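Local structure of ankyrin repeat domain protein (6MCA) at residues L59-I64 and P91-A95; A71-I75 and L106-Y110; K279-G283 and A350-V355; P357-S361 and V375-Y380. The protein is a Legionella effector, built from ankyrin repeats and a cysteine protease-like region, that interacts with the host LARP7 component of the 7SK snRNP complex. All blocks are in the same frame, centred on the assembly; numbering follows the deposited sequence.

Interaction 1 (L59-I64 and P91-A95)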
# COMPACT_ATOMS: atom_id res chain seq x y z
N LEU A 59 9.66 0.53 24.70
CA LEU A 59 8.37 1.20 24.52
C LEU A 59 7.66 0.70 23.27
O LEU A 59 6.43 0.52 23.28
CB LEU A 59 8.58 2.72 24.45
CG LEU A 59 7.31 3.57 24.50
CD1 LEU A 59 6.53 3.29 25.78
CD2 LEU A 59 7.65 5.04 24.38
N ILE A 60 8.40 0.47 22.19
CA ILE A 60 7.79 -0.08 20.99
C ILE A 60 7.31 -1.51 21.23
O ILE A 60 6.28 -1.92 20.69
CB ILE A 60 8.76 0.01 19.80
CG1 ILE A 60 9.02 1.48 19.45
CG2 ILE A 60 8.23 -0.74 18.59
CD1 ILE A 60 9.91 1.67 18.23
N GLU A 61 8.04 -2.28 22.04
CA GLU A 61 7.56 -3.60 22.43
C GLU A 61 6.25 -3.50 23.19
O GLU A 61 5.31 -4.28 22.94
CB GLU A 61 8.62 -4.32 23.27
CG GLU A 61 9.90 -4.65 22.53
CD GLU A 61 9.77 -5.86 21.62
OE1 GLU A 61 8.72 -6.53 21.68
OE2 GLU A 61 10.71 -6.13 20.86
N CYS A 62 6.15 -2.55 24.12
CA CYS A 62 4.91 -2.33 24.85
C CYS A 62 3.77 -1.97 23.91
O CYS A 62 2.64 -2.45 24.06
CB CYS A 62 5.10 -1.24 25.90
SG CYS A 62 6.21 -1.67 27.24
N ALA A 63 4.05 -1.11 22.92
CA ALA A 63 3.02 -0.73 21.97
C ALA A 63 2.57 -1.92 21.13
O ALA A 63 1.37 -2.11 20.90
CB ALA A 63 3.53 0.40 21.07
N ILE A 64 3.52 -2.73 20.67
CA ILE A 64 3.18 -3.89 19.85
C ILE A 64 2.35 -4.89 20.64
O ILE A 64 1.39 -5.47 20.12
CB ILE A 64 4.47 -4.54 19.30
CG1 ILE A 64 5.10 -3.66 18.22
CG2 ILE A 64 4.18 -5.93 18.74
CD1 ILE A 64 6.36 -4.23 17.62
N PRO A 91 6.72 4.82 18.43
CA PRO A 91 5.73 4.09 19.25
C PRO A 91 4.30 4.48 18.94
O PRO A 91 3.40 3.64 19.03
CB PRO A 91 6.13 4.47 20.68
CG PRO A 91 7.59 4.72 20.60
CD PRO A 91 7.84 5.32 19.24
N LEU A 92 4.06 5.75 18.59
CA LEU A 92 2.71 6.17 18.22
C LEU A 92 2.25 5.47 16.94
O LEU A 92 1.08 5.09 16.83
CB LEU A 92 2.66 7.68 18.05
CG LEU A 92 1.25 8.28 17.90
CD1 LEU A 92 0.42 7.98 19.14
CD2 LEU A 92 1.33 9.77 17.65
N HIS A 93 3.16 5.29 15.97
CA HIS A 93 2.83 4.53 14.77
C HIS A 93 2.35 3.13 15.14
O HIS A 93 1.33 2.65 14.61
CB HIS A 93 4.05 4.44 13.86
CG HIS A 93 4.21 5.61 12.93
ND1 HIS A 93 5.02 6.69 13.23
CD2 HIS A 93 3.68 5.87 11.71
CE1 HIS A 93 4.97 7.56 12.24
NE2 HIS A 93 4.17 7.08 11.30
N TRP A 94 3.07 2.46 16.04
CA TRP A 94 2.71 1.10 16.41
C TRP A 94 1.39 1.05 17.17
O TRP A 94 0.58 0.14 16.96
CB TRP A 94 3.83 0.47 17.24
CG TRP A 94 5.08 0.24 16.45
CD1 TRP A 94 6.21 1.00 16.45
CD2 TRP A 94 5.31 -0.82 15.52
NE1 TRP A 94 7.14 0.47 15.59
CE2 TRP A 94 6.61 -0.65 15.00
CE3 TRP A 94 4.55 -1.91 15.07
CZ2 TRP A 94 7.17 -1.52 14.07
CZ3 TRP A 94 5.11 -2.77 14.14
CH2 TRP A 94 6.40 -2.57 13.65
N ALA A 95 1.16 2.01 18.06
CA ALA A 95 -0.10 2.04 18.80
C ALA A 95 -1.27 2.30 17.87
O ALA A 95 -2.35 1.70 18.03
CB ALA A 95 -0.04 3.11 19.90
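Ile-60 and Pro-91, whose CA atoms lie 5.0 Å apart, mark where helices 58-65 and 91-97 come together, and the local axes run nearly parallel at 10°, with a closest approach of 8.4 Å. Trp-94 has the largest share of the buried surface, ahead of Pro-91 and Ile-60, and Ile-60 and Ile-64, four residues or about one turn apart, share one face of its indole. With CG1 beside the backbone N (chi1 -66°), the CG2 methyl of Ile-60 falls anti to that N and sits 3.6 Å from the centroid of the five-membered ring of Trp-94, a CH-pi contact. Further along the ring, Ile-64 CD1 lies over the six-membered half, 4.0 Å from that centroid and 15° off its normal. Ala-63 fills the gap between the backbones, its CB 3.8 Å from Trp-94 CB. At the N-terminal end the pyrrolidine of Pro-91 is wedged against two side chains: its CG meets Ile-60 CG1 at 3.7 Å and Leu-59 CD2 at 3.8 Å, both crossing it at about a right angle. No hydrogen bond joins the segments; the indole NE1 instead donates to Asp-85. Helix 91-97 belongs to a predicted ankyrin repeat, and Leu-92 and Ala-95 pack on helix 101-109, while Leu-59 and Cys-62 rest on helix 68-76 and Glu-61 touches helix 26-31.

Interaction 2 (A71-I75 and L106-Y110)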
# COMPACT_ATOMS: atom_id res chain seq x y z
N ALA A 71 4.34 0.30 29.65
CA ALA A 71 4.59 1.56 28.95
C ALA A 71 4.54 2.74 29.91
O ALA A 71 5.33 3.68 29.79
CB ALA A 71 3.59 1.74 27.82
N GLU A 72 3.61 2.72 30.87
CA GLU A 72 3.57 3.76 31.89
C GLU A 72 4.85 3.76 32.72
O GLU A 72 5.40 4.83 33.03
CB GLU A 72 2.35 3.56 32.80
CG GLU A 72 1.02 3.83 32.14
CD GLU A 72 -0.15 3.38 33.00
OE1 GLU A 72 -1.29 3.82 32.74
OE2 GLU A 72 0.07 2.58 33.93
N GLN A 73 5.33 2.57 33.09
CA GLN A 73 6.59 2.48 33.81
C GLN A 73 7.73 3.09 33.00
O GLN A 73 8.54 3.86 33.53
CB GLN A 73 6.90 1.02 34.16
CG GLN A 73 5.97 0.42 35.20
CD GLN A 73 6.02 1.17 36.51
OE1 GLN A 73 7.09 1.48 37.03
NE2 GLN A 73 4.85 1.47 37.06
N LEU A 74 7.80 2.75 31.71
CA LEU A 74 8.88 3.26 30.87
C LEU A 74 8.80 4.78 30.71
O LEU A 74 9.83 5.47 30.73
CB LEU A 74 8.84 2.58 29.50
CG LEU A 74 9.27 1.12 29.48
CD1 LEU A 74 8.96 0.50 28.13
CD2 LEU A 74 10.74 0.99 29.80
N ILE A 75 7.59 5.32 30.56
CA ILE A 75 7.42 6.76 30.44
C ILE A 75 7.81 7.45 31.74
O ILE A 75 8.40 8.54 31.73
CB ILE A 75 5.98 7.10 30.02
CG1 ILE A 75 5.73 6.63 28.58
CG2 ILE A 75 5.71 8.59 30.14
CD1 ILE A 75 4.26 6.59 28.21
N LEU A 106 -2.24 7.50 25.87
CA LEU A 106 -1.11 7.57 26.79
C LEU A 106 0.11 8.19 26.11
O LEU A 106 0.78 9.05 26.67
CB LEU A 106 -0.78 6.18 27.33
CG LEU A 106 0.55 6.07 28.09
CD1 LEU A 106 0.51 6.90 29.36
CD2 LEU A 106 0.88 4.62 28.39
N LEU A 107 0.41 7.74 24.88
CA LEU A 107 1.57 8.27 24.17
C LEU A 107 1.39 9.75 23.84
O LEU A 107 2.32 10.54 24.03
CB LEU A 107 1.81 7.46 22.90
CG LEU A 107 2.27 6.01 23.12
CD1 LEU A 107 2.38 5.28 21.79
CD2 LEU A 107 3.59 5.98 23.87
N LEU A 108 0.21 10.14 23.36
CA LEU A 108 -0.03 11.54 23.02
C LEU A 108 0.01 12.43 24.25
O LEU A 108 0.41 13.60 24.16
CB LEU A 108 -1.37 11.68 22.31
CG LEU A 108 -1.45 11.16 20.87
CD1 LEU A 108 -2.89 11.16 20.38
CD2 LEU A 108 -0.57 11.99 19.95
N THR A 109 -0.40 11.91 25.41
CA THR A 109 -0.38 12.70 26.63
C THR A 109 1.04 13.14 26.99
O THR A 109 1.25 14.26 27.46
CB THR A 109 -1.00 11.91 27.78
OG1 THR A 109 -2.37 11.60 27.47
CG2 THR A 109 -0.95 12.71 29.08
N TYR A 110 2.02 12.27 26.76
CA TYR A 110 3.39 12.53 27.18
C TYR A 110 4.31 12.88 26.01
O TYR A 110 5.51 12.60 26.05
CB TYR A 110 3.94 11.32 27.95
CG TYR A 110 3.25 11.12 29.29
CD1 TYR A 110 2.10 10.36 29.39
CD2 TYR A 110 3.76 11.71 30.44
CE1 TYR A 110 1.47 10.18 30.61
CE2 TYR A 110 3.14 11.53 31.66
CZ TYR A 110 1.99 10.76 31.74
OH TYR A 110 1.37 10.58 32.95
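Ile-75 and Leu-106 carry most of this contact and reach toward each other tip to tip, with Tyr-110 adding a third, more peripheral share. The CD1 methyl of Ile-75 ends 3.7 Å from Leu-106 CG and touches both methyls of the leucine as well. Leu-106 CB points at helix 68-76, and with CG anti to the backbone N (chi1 169°) the two methyls meet that helix. CD2 packs against two more groups there: Glu-72 CG at 3.8 Å, where the aliphatic part of the glutamate crosses the leucine at about a right angle, and Ala-71 CB at 4.0 Å. The second branch of Ile-75 serves the tyrosine. CG2 stands 3.6 Å from Tyr-110 CG and 3.9 Å from the ring centroid, 24° off the normal, a CH-pi contact displaced toward the CB end of the ring. Tyr-110, the first residue past helix 101-109 to leave helical backbone angles, is exposed and lies at the C-terminal end of the contact. Leu-107 is marginal here, its main packing being on helix 91-97. With no hydrogen bond across it, the contact is purely apolar and only partly buried, as expected where neighbouring helices stack side by side in an ankyrin solenoid; helix 101-109 is the second helix of the predicted repeat.

Interaction 3 (K279-G283 and A350-V355)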
# COMPACT_ATOMS: atom_id res chain seq x y z
N LYS A 279 -2.19 -19.07 -7.90
CA LYS A 279 -0.93 -18.35 -7.85
C LYS A 279 -0.94 -17.24 -8.89
O LYS A 279 -1.29 -17.47 -10.05
CB LYS A 279 0.26 -19.29 -8.08
CG LYS A 279 1.60 -18.58 -8.04
CD LYS A 279 2.76 -19.56 -7.96
CE LYS A 279 2.83 -20.43 -9.20
NZ LYS A 279 4.06 -21.27 -9.22
N ILE A 280 -0.56 -16.04 -8.45
CA ILE A 280 -0.52 -14.84 -9.26
C ILE A 280 0.89 -14.28 -9.17
O ILE A 280 1.33 -13.86 -8.09
CB ILE A 280 -1.55 -13.80 -8.80
CG1 ILE A 280 -2.94 -14.42 -8.71
CG2 ILE A 280 -1.54 -12.59 -9.73
CD1 ILE A 280 -3.91 -13.61 -7.87
N ASP A 281 1.60 -14.28 -10.30
CA ASP A 281 2.93 -13.69 -10.40
C ASP A 281 3.08 -13.22 -11.84
O ASP A 281 3.37 -14.02 -12.74
CB ASP A 281 4.01 -14.69 -10.02
CG ASP A 281 5.40 -14.07 -9.99
OD1 ASP A 281 5.51 -12.84 -10.21
OD2 ASP A 281 6.38 -14.81 -9.74
N ARG A 282 2.89 -11.92 -12.06
CA ARG A 282 2.93 -11.33 -13.39
C ARG A 282 4.34 -10.93 -13.81
O ARG A 282 4.50 -10.30 -14.86
CB ARG A 282 2.00 -10.12 -13.45
CG ARG A 282 0.58 -10.41 -12.99
CD ARG A 282 -0.21 -9.13 -12.76
NE ARG A 282 -0.53 -8.45 -14.01
CZ ARG A 282 -1.44 -7.49 -14.13
NH1 ARG A 282 -1.66 -6.93 -15.31
NH2 ARG A 282 -2.13 -7.10 -13.07
N GLY A 283 5.35 -11.27 -13.02
CA GLY A 283 6.72 -10.90 -13.34
C GLY A 283 7.44 -11.89 -14.23
O GLY A 283 6.85 -12.46 -15.15
N ALA A 350 0.99 -4.85 -9.37
CA ALA A 350 0.13 -5.53 -10.33
C ALA A 350 -0.31 -6.89 -9.82
O ALA A 350 -1.45 -7.31 -10.05
CB ALA A 350 0.85 -5.66 -11.68
N ASN A 351 0.58 -7.60 -9.12
CA ASN A 351 0.22 -8.89 -8.55
C ASN A 351 -0.90 -8.75 -7.53
O ASN A 351 -1.83 -9.57 -7.50
CB ASN A 351 1.44 -9.55 -7.92
CG ASN A 351 2.40 -10.12 -8.95
OD1 ASN A 351 2.06 -10.26 -10.12
ND2 ASN A 351 3.61 -10.44 -8.51
N VAL A 352 -0.84 -7.71 -6.70
CA VAL A 352 -1.91 -7.50 -5.73
C VAL A 352 -3.20 -7.08 -6.43
O VAL A 352 -4.29 -7.52 -6.05
CB VAL A 352 -1.48 -6.47 -4.67
CG1 VAL A 352 -2.60 -6.25 -3.66
CG2 VAL A 352 -0.22 -6.93 -3.96
N GLN A 353 -3.10 -6.23 -7.46
CA GLN A 353 -4.29 -5.82 -8.19
C GLN A 353 -4.99 -7.01 -8.83
O GLN A 353 -6.23 -7.10 -8.81
CB GLN A 353 -3.95 -4.79 -9.26
CG GLN A 353 -3.22 -3.54 -8.78
CD GLN A 353 -3.82 -2.97 -7.51
OE1 GLN A 353 -4.97 -2.54 -7.49
NE2 GLN A 353 -3.03 -2.96 -6.44
N ALA A 354 -4.22 -7.94 -9.39
CA ALA A 354 -4.80 -9.08 -10.10
C ALA A 354 -5.58 -10.02 -9.18
O ALA A 354 -6.27 -10.91 -9.68
CB ALA A 354 -3.71 -9.86 -10.83
N VAL A 355 -5.47 -9.85 -7.86
CA VAL A 355 -6.20 -10.71 -6.93
C VAL A 355 -7.71 -10.58 -7.13
O VAL A 355 -8.45 -11.55 -6.98
CB VAL A 355 -5.79 -10.39 -5.48
CG1 VAL A 355 -6.77 -11.00 -4.48
CG2 VAL A 355 -4.38 -10.88 -5.21
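Arg-282 and Asn-351 make the tightest part of the contact between the end of strand 276-280 and helix 348-353. The amide oxygen Asn-351 OD1 takes the backbone N-H of Arg-282 at 2.7 Å, nearly straight at 167°. Asn-351 ND2 turns to Ala-267 O, so the amide ties the loop after strand 276-280 to strand 266-273. Beyond a bend at chi3 (70°), Arg-282 NH2 donates to Ala-350 O at 3.1 Å, arriving from above the carbonyl plane. That oxygen also accepts the helical N-H of Ala-354 from the opposite face. Ala-350 CB lies over one face of the guanidinium, 3.6 Å from NH2, and the NE of the arginine donates to Ser-340 O. The apolar flank is buried too: Ile-280 CG2 meets Ala-354 CB at 3.7 Å, and its CD1 meets Val-355 CG2 at 3.8 Å. Looser is the partly exposed side at Asp-281, where OD1 is 3.5 Å from Asn-351 ND2 with the two planes almost perpendicular; OD1 is held instead by Gly-283 N in an Asx turn. Helix 348-353 thus packs, through side chains and hydrogen bonds, against the end of a strand in the five-stranded antiparallel sheet, consistent with a cysteine protease-like fold, which probably includes this region.

Interaction 4 (P357-S361 and V375-Y380)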
# COMPACT_ATOMS: atom_id res chain seq x y z
N PRO A 357 -9.78 -9.91 -9.98
CA PRO A 357 -10.41 -10.78 -10.99
C PRO A 357 -10.19 -12.25 -10.73
O PRO A 357 -11.09 -13.06 -11.02
CB PRO A 357 -9.74 -10.33 -12.30
CG PRO A 357 -8.45 -9.75 -11.88
CD PRO A 357 -8.70 -9.09 -10.56
N VAL A 358 -9.04 -12.64 -10.17
CA VAL A 358 -8.78 -14.05 -9.90
C VAL A 358 -9.74 -14.57 -8.83
O VAL A 358 -10.34 -15.64 -8.99
CB VAL A 358 -7.31 -14.25 -9.49
CG1 VAL A 358 -7.07 -15.68 -9.06
CG2 VAL A 358 -6.40 -13.88 -10.63
N ALA A 359 -9.89 -13.82 -7.73
CA ALA A 359 -10.81 -14.25 -6.68
C ALA A 359 -12.25 -14.25 -7.17
O ALA A 359 -13.04 -15.14 -6.81
CB ALA A 359 -10.66 -13.34 -5.45
N TYR A 360 -12.62 -13.28 -8.01
CA TYR A 360 -13.94 -13.29 -8.62
C TYR A 360 -14.17 -14.56 -9.43
O TYR A 360 -15.18 -15.26 -9.25
CB TYR A 360 -14.12 -12.05 -9.50
CG TYR A 360 -15.56 -11.79 -9.88
CD1 TYR A 360 -16.16 -12.50 -10.92
CD2 TYR A 360 -16.31 -10.83 -9.22
CE1 TYR A 360 -17.47 -12.26 -11.27
CE2 TYR A 360 -17.63 -10.59 -9.57
CZ TYR A 360 -18.20 -11.31 -10.59
OH TYR A 360 -19.50 -11.08 -10.95
N SER A 361 -13.23 -14.88 -10.32
CA SER A 361 -13.36 -16.09 -11.14
C SER A 361 -13.45 -17.33 -10.28
O SER A 361 -14.25 -18.23 -10.56
CB SER A 361 -12.17 -16.20 -12.10
OG SER A 361 -12.24 -15.20 -13.11
N VAL A 375 -15.95 -11.91 -17.62
CA VAL A 375 -16.54 -10.91 -16.73
C VAL A 375 -15.51 -10.42 -15.73
O VAL A 375 -15.46 -9.23 -15.41
CB VAL A 375 -17.79 -11.49 -16.04
CG1 VAL A 375 -18.32 -10.53 -14.98
CG2 VAL A 375 -18.87 -11.81 -17.06
N ALA A 376 -14.67 -11.33 -15.22
CA ALA A 376 -13.66 -10.94 -14.24
C ALA A 376 -12.68 -9.94 -14.82
O ALA A 376 -12.36 -8.92 -14.19
CB ALA A 376 -12.93 -12.18 -13.72
N LEU A 377 -12.18 -10.20 -16.03
CA LEU A 377 -11.22 -9.30 -16.64
C LEU A 377 -11.86 -7.96 -17.02
O LEU A 377 -11.24 -6.90 -16.86
CB LEU A 377 -10.58 -9.96 -17.87
CG LEU A 377 -9.67 -11.15 -17.55
CD1 LEU A 377 -9.02 -11.70 -18.81
CD2 LEU A 377 -8.62 -10.75 -16.53
N SER A 378 -13.10 -8.00 -17.51
CA SER A 378 -13.79 -6.75 -17.82
C SER A 378 -14.00 -5.91 -16.56
O SER A 378 -13.78 -4.69 -16.58
CB SER A 378 -15.13 -7.05 -18.50
OG SER A 378 -15.75 -5.85 -18.94
N LEU A 379 -14.40 -6.55 -15.47
CA LEU A 379 -14.56 -5.86 -14.19
C LEU A 379 -13.24 -5.28 -13.71
O LEU A 379 -13.19 -4.16 -13.19
CB LEU A 379 -15.14 -6.82 -13.16
CG LEU A 379 -15.68 -6.24 -11.85
CD1 LEU A 379 -16.96 -5.47 -12.10
CD2 LEU A 379 -15.90 -7.34 -10.83
N TYR A 380 -12.15 -6.04 -13.87
CA TYR A 380 -10.83 -5.57 -13.46
C TYR A 380 -10.44 -4.31 -14.24
O TYR A 380 -9.98 -3.33 -13.65
CB TYR A 380 -9.81 -6.68 -13.66
CG TYR A 380 -8.36 -6.26 -13.53
CD1 TYR A 380 -7.81 -5.97 -12.29
CD2 TYR A 380 -7.54 -6.18 -14.65
CE1 TYR A 380 -6.49 -5.60 -12.17
CE2 TYR A 380 -6.22 -5.80 -14.53
CZ TYR A 380 -5.69 -5.52 -13.29
OH TYR A 380 -4.37 -5.14 -13.18
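Pro-357 and Ala-376, 4.6 Å apart between CA atoms, are the nearest CA pair across an antiparallel pair of consecutive helices, 355-364 and 373-399, whose local axes cross at 149°. Tyr-360 can be followed from its root. CB is directed at the partner helix, and CG, anti to the backbone N (chi1 -165°), carries the ring alongside Val-375, Ala-376 and Leu-379. Of the first ring carbons, CD1 passes Ala-376 CB at 4.3 Å and CD2 meets Leu-379 CD2 at 3.9 Å. Further out, CE2 touches that same leucine methyl, while CE1 and, at the tip, OH each lie 4.2 Å from Val-375 CG1, so three residues of helix 373-399 border the ring. The ring also meets Tyr-217 edge-to-face. At the other end of the contact the pyrrolidine of Pro-357 presses on Tyr-380, its CD 3.7 Å from CD1 of that ring, and strand 331-337 touches Pro-357 through Met-337. Between these flanks Ala-376 CB is set against polar atoms, 3.4 Å from Pro-357 O. This oxygen accepts from both Ser-361 N and Ser-361 OG, which reach it from opposite faces of its plane, and the serine OG lies 3.2 Å from the oxygen.

How the interactions relate
Two pairs of contacts, on opposite sides of the chain's centre, follow one another in sequence. Interactions 1 and 2 have centres about 10 Å apart and alternate along the chain: helices 58-65 and 91-97 stack in one layer, helices 68-76 and 101-109 in the next, and Pro-91 O touches Leu-107 CD1 at 3.4 Å. Interactions 3 and 4, about 12 Å apart between centres, come later and share the run from helix 348-353 into helix 355-364; Arg-282 NH2 and Tyr-380 OH, 3.0 Å apart, probably hydrogen-bond and join them. The centres of interactions 1 and 3 are about 32 Å apart, consistent with distinct parts: the helical ankyrin stack and a sheet-containing, probably cysteine protease-like one.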